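Local coordinates for protein putative hydrolase (Chromobacterium violaceum, PDB 3MCW) that is a putative hydrolase of the isochorismatase family, probably cleaving a substrate that its family membership alone does not define, at residues Asp19-Trp29 and Thr68-Lys79. Residues are numbered along the deposited sequence; the frame is centred on the assembly and turned at random. Where two conformers were deposited one is given.
Sequences DMQQAVDDPSW and TYRPGQPGHAFK. With EDO (1,2-ethanediol), chain I.
Two loops of this isochorismatase-like alpha/beta fold are joined by a single backbone bridge between Gln21 and Phe78; both leave the C-terminal ends of strands of the parallel sheet, where such loops probably border the active site. Residues 19-29 follow strand 14-18, and the loop that holds residues 68-79 comes after strand 55-60. Lys79 N donates to Met20 O at 2.9 Å. Gln22 N bonds to Ala77 O, and Ala23 N to Gly75 O at 2.8 Å.

Two glutamine side chains add to these backbone bonds. Gln21 NE2 reaches His76 O at 3.0 Å, with the acceptor in its amide plane, while OE1 takes the backbone N of His60. Gln22 NE2 meets Phe78 O at 3.0 Å from above the carbonyl plane.

On the pocket side, Ala23 CB sits over the middle of the Tyr69 ring, 3.7 Å from its centroid and 7° off the normal, a CH-pi contact; the Gln21 amide lies at the ring's edge. Trp29 CZ2 touches Tyr69 CE2 obliquely, and Trp29 NE1 divides two weak bonds between Thr68 OG1 and Ala23 O. Tyr69 OH shares a hydrogen bond with O1 of 1,2-ethanediol, probably from the crystallisation liquor, which also lies over one face of the indole and is held by Asn125. Nearby, Asp19 forms a salt bridge with Lys93 and a weak hydrogen bond with Ser126, which probably stands where relatives carry the catalytic cysteine; Asp19 and Lys93 are consistent with the other two members of that triad.

From the backbone bond to Met20, the Lys79 chain runs extended and then turns at chi4 (-77°), carrying NZ toward two acids. It forms salt bridges with Glu38 and with Asp25, whose OD1 receives NZ at 2.8 Å through its syn lone pair.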
# COMPACT_ATOMS: atom_id res chain seq x y z
N ASP A 19 -13.20 -0.82 -8.78
CA ASP A 19 -13.12 0.37 -9.60
C ASP A 19 -13.14 0.12 -11.12
O ASP A 19 -12.54 0.87 -11.89
CB ASP A 19 -11.90 1.24 -9.24
CG ASP A 19 -11.91 1.77 -7.84
OD1 ASP A 19 -12.88 1.60 -7.10
OD2 ASP A 19 -10.85 2.36 -7.44
N MSE A 20 -13.88 -0.89 -11.54
CA MSE A 20 -13.96 -1.27 -12.95
C MSE A 20 -15.00 -0.41 -13.66
O MSE A 20 -16.06 -0.87 -14.04
CB MSE A 20 -14.24 -2.76 -13.08
CG MSE A 20 -13.04 -3.58 -12.69
SE MSE A 20 -11.57 -3.46 -13.97
CE MSE A 20 -12.48 -4.85 -15.11
N GLN A 21 -14.64 0.85 -13.81
CA GLN A 21 -15.46 1.93 -14.32
C GLN A 21 -14.90 2.41 -15.65
O GLN A 21 -13.72 2.24 -15.97
CB GLN A 21 -15.57 3.06 -13.30
CG GLN A 21 -16.36 2.68 -12.07
CD GLN A 21 -16.00 3.52 -10.87
OE1 GLN A 21 -15.14 3.13 -10.07
NE2 GLN A 21 -16.63 4.70 -10.73
N GLN A 22 -15.77 3.00 -16.45
CA GLN A 22 -15.41 3.39 -17.81
C GLN A 22 -14.31 4.46 -17.85
O GLN A 22 -13.60 4.57 -18.84
CB GLN A 22 -16.64 3.81 -18.60
CG GLN A 22 -17.61 2.62 -18.78
CD GLN A 22 -18.92 2.99 -19.41
OE1 GLN A 22 -18.97 3.85 -20.24
NE2 GLN A 22 -20.00 2.34 -18.97
N ALA A 23 -14.12 5.18 -16.75
CA ALA A 23 -13.05 6.16 -16.59
C ALA A 23 -11.71 5.64 -17.03
O ALA A 23 -10.92 6.39 -17.61
CB ALA A 23 -12.94 6.58 -15.11
N VAL A 24 -11.42 4.38 -16.71
CA VAL A 24 -10.09 3.87 -16.93
C VAL A 24 -9.78 3.61 -18.39
O VAL A 24 -8.63 3.32 -18.70
CB VAL A 24 -9.78 2.65 -16.08
CG1 VAL A 24 -10.00 2.93 -14.57
CG2 VAL A 24 -10.57 1.48 -16.49
N ASP A 25 -10.80 3.71 -19.25
CA ASP A 25 -10.60 3.64 -20.69
C ASP A 25 -10.11 4.93 -21.28
O ASP A 25 -9.71 4.97 -22.45
CB ASP A 25 -11.90 3.21 -21.39
CG ASP A 25 -12.39 1.87 -20.94
OD1 ASP A 25 -11.57 1.02 -20.56
OD2 ASP A 25 -13.62 1.65 -20.96
N ASP A 26 -10.11 6.00 -20.51
CA ASP A 26 -9.71 7.29 -21.05
C ASP A 26 -8.24 7.23 -21.48
O ASP A 26 -7.40 6.79 -20.71
CB ASP A 26 -9.92 8.41 -20.04
CG ASP A 26 -9.91 9.74 -20.70
OD1 ASP A 26 -8.83 10.25 -20.96
OD2 ASP A 26 -10.99 10.22 -21.11
N PRO A 27 -7.91 7.69 -22.70
CA PRO A 27 -6.52 7.59 -23.14
C PRO A 27 -5.57 8.40 -22.30
O PRO A 27 -4.36 8.11 -22.32
CB PRO A 27 -6.56 8.08 -24.60
CG PRO A 27 -7.90 8.30 -24.92
CD PRO A 27 -8.81 8.14 -23.77
N SER A 28 -6.07 9.36 -21.52
CA SER A 28 -5.28 10.18 -20.58
C SER A 28 -4.50 9.35 -19.56
O SER A 28 -3.51 9.82 -19.00
CB SER A 28 -6.16 11.23 -19.82
OG SER A 28 -7.07 10.63 -18.88
N TRP A 29 -4.99 8.15 -19.24
CA TRP A 29 -4.28 7.31 -18.29
C TRP A 29 -2.98 6.70 -18.86
O TRP A 29 -2.17 6.17 -18.10
CB TRP A 29 -5.16 6.17 -17.75
CG TRP A 29 -6.30 6.69 -16.95
CD1 TRP A 29 -7.60 6.72 -17.32
CD2 TRP A 29 -6.23 7.32 -15.66
NE1 TRP A 29 -8.37 7.29 -16.33
CE2 TRP A 29 -7.55 7.65 -15.30
CE3 TRP A 29 -5.19 7.59 -14.76
CZ2 TRP A 29 -7.86 8.28 -14.08
CZ3 TRP A 29 -5.49 8.22 -13.56
CH2 TRP A 29 -6.82 8.55 -13.23
N THR A 68 -11.90 11.74 -14.39
CA THR A 68 -12.64 10.77 -15.20
C THR A 68 -13.63 9.96 -14.36
O THR A 68 -14.51 9.32 -14.92
CB THR A 68 -11.68 9.84 -16.03
OG1 THR A 68 -10.82 9.14 -15.13
CG2 THR A 68 -10.84 10.63 -17.06
N TYR A 69 -13.46 9.92 -13.03
CA TYR A 69 -14.40 9.26 -12.10
C TYR A 69 -15.37 10.22 -11.46
O TYR A 69 -16.00 9.88 -10.44
CB TYR A 69 -13.66 8.71 -10.92
CG TYR A 69 -12.77 7.62 -11.24
CD1 TYR A 69 -13.20 6.29 -11.30
CD2 TYR A 69 -11.46 7.91 -11.53
CE1 TYR A 69 -12.32 5.28 -11.57
CE2 TYR A 69 -10.59 6.95 -11.80
CZ TYR A 69 -11.00 5.65 -11.88
OH TYR A 69 -10.06 4.71 -12.14
N ARG A 70 -15.47 11.43 -11.98
CA ARG A 70 -16.42 12.39 -11.44
C ARG A 70 -17.83 11.85 -11.63
O ARG A 70 -18.20 11.45 -12.76
CB ARG A 70 -16.25 13.78 -12.10
N PRO A 71 -18.62 11.76 -10.54
CA PRO A 71 -19.98 11.26 -10.65
C PRO A 71 -20.82 12.03 -11.67
O PRO A 71 -20.48 13.16 -12.04
CB PRO A 71 -20.54 11.43 -9.24
CG PRO A 71 -19.36 11.34 -8.35
CD PRO A 71 -18.27 12.03 -9.13
N GLY A 72 -21.89 11.41 -12.14
CA GLY A 72 -22.76 12.00 -13.15
C GLY A 72 -22.16 12.33 -14.51
O GLY A 72 -22.61 13.25 -15.14
N GLN A 73 -21.13 11.62 -14.97
CA GLN A 73 -20.73 11.64 -16.40
C GLN A 73 -20.26 10.21 -16.73
O GLN A 73 -20.11 9.42 -15.83
CB GLN A 73 -19.64 12.68 -16.71
CG GLN A 73 -18.36 12.60 -15.86
CD GLN A 73 -17.40 11.44 -16.23
OE1 GLN A 73 -17.09 11.16 -17.41
NE2 GLN A 73 -16.88 10.81 -15.20
N PRO A 74 -20.12 9.83 -18.01
CA PRO A 74 -19.99 8.40 -18.40
C PRO A 74 -18.82 7.62 -17.78
O PRO A 74 -18.90 6.41 -17.56
CB PRO A 74 -19.82 8.46 -19.91
CG PRO A 74 -20.54 9.66 -20.28
CD PRO A 74 -20.34 10.67 -19.20
N GLY A 75 -17.72 8.30 -17.53
CA GLY A 75 -16.57 7.62 -16.95
C GLY A 75 -16.88 7.02 -15.60
O GLY A 75 -16.26 6.07 -15.17
N HIS A 76 -17.86 7.58 -14.89
CA HIS A 76 -18.19 7.09 -13.56
C HIS A 76 -18.93 5.76 -13.58
O HIS A 76 -18.91 5.03 -12.62
CB HIS A 76 -19.00 8.15 -12.79
CG HIS A 76 -19.24 7.77 -11.37
ND1 HIS A 76 -20.46 7.32 -10.92
CD2 HIS A 76 -18.39 7.67 -10.33
CE1 HIS A 76 -20.36 7.03 -9.64
NE2 HIS A 76 -19.11 7.24 -9.25
N ALA A 77 -19.61 5.45 -14.68
CA ALA A 77 -20.39 4.21 -14.78
C ALA A 77 -19.50 2.98 -14.76
O ALA A 77 -18.39 3.01 -15.26
CB ALA A 77 -21.21 4.21 -16.08
N PHE A 78 -20.00 1.89 -14.19
CA PHE A 78 -19.30 0.61 -14.31
C PHE A 78 -19.17 0.20 -15.77
O PHE A 78 -20.05 0.49 -16.60
CB PHE A 78 -20.00 -0.47 -13.50
CG PHE A 78 -19.73 -0.36 -12.02
CD1 PHE A 78 -18.53 -0.77 -11.48
CD2 PHE A 78 -20.69 0.14 -11.14
CE1 PHE A 78 -18.28 -0.69 -10.12
CE2 PHE A 78 -20.42 0.22 -9.80
CZ PHE A 78 -19.22 -0.19 -9.29
N LYS A 79 -18.08 -0.51 -16.07
CA LYS A 79 -17.90 -1.15 -17.36
C LYS A 79 -19.02 -2.19 -17.52
O LYS A 79 -19.38 -2.90 -16.57
CB LYS A 79 -16.53 -1.84 -17.42
CG LYS A 79 -15.39 -0.87 -17.52
CD LYS A 79 -14.05 -1.57 -17.21
CE LYS A 79 -12.91 -0.86 -17.87
NZ LYS A 79 -12.82 -1.15 -19.35
C1 EDO I . -6.67 4.45 -12.60
O1 EDO I . -7.55 5.57 -12.47
C2 EDO I . -5.28 4.85 -12.21
O2 EDO I . -5.05 4.58 -10.84
O HOH W 1 -9.23 2.66 -9.56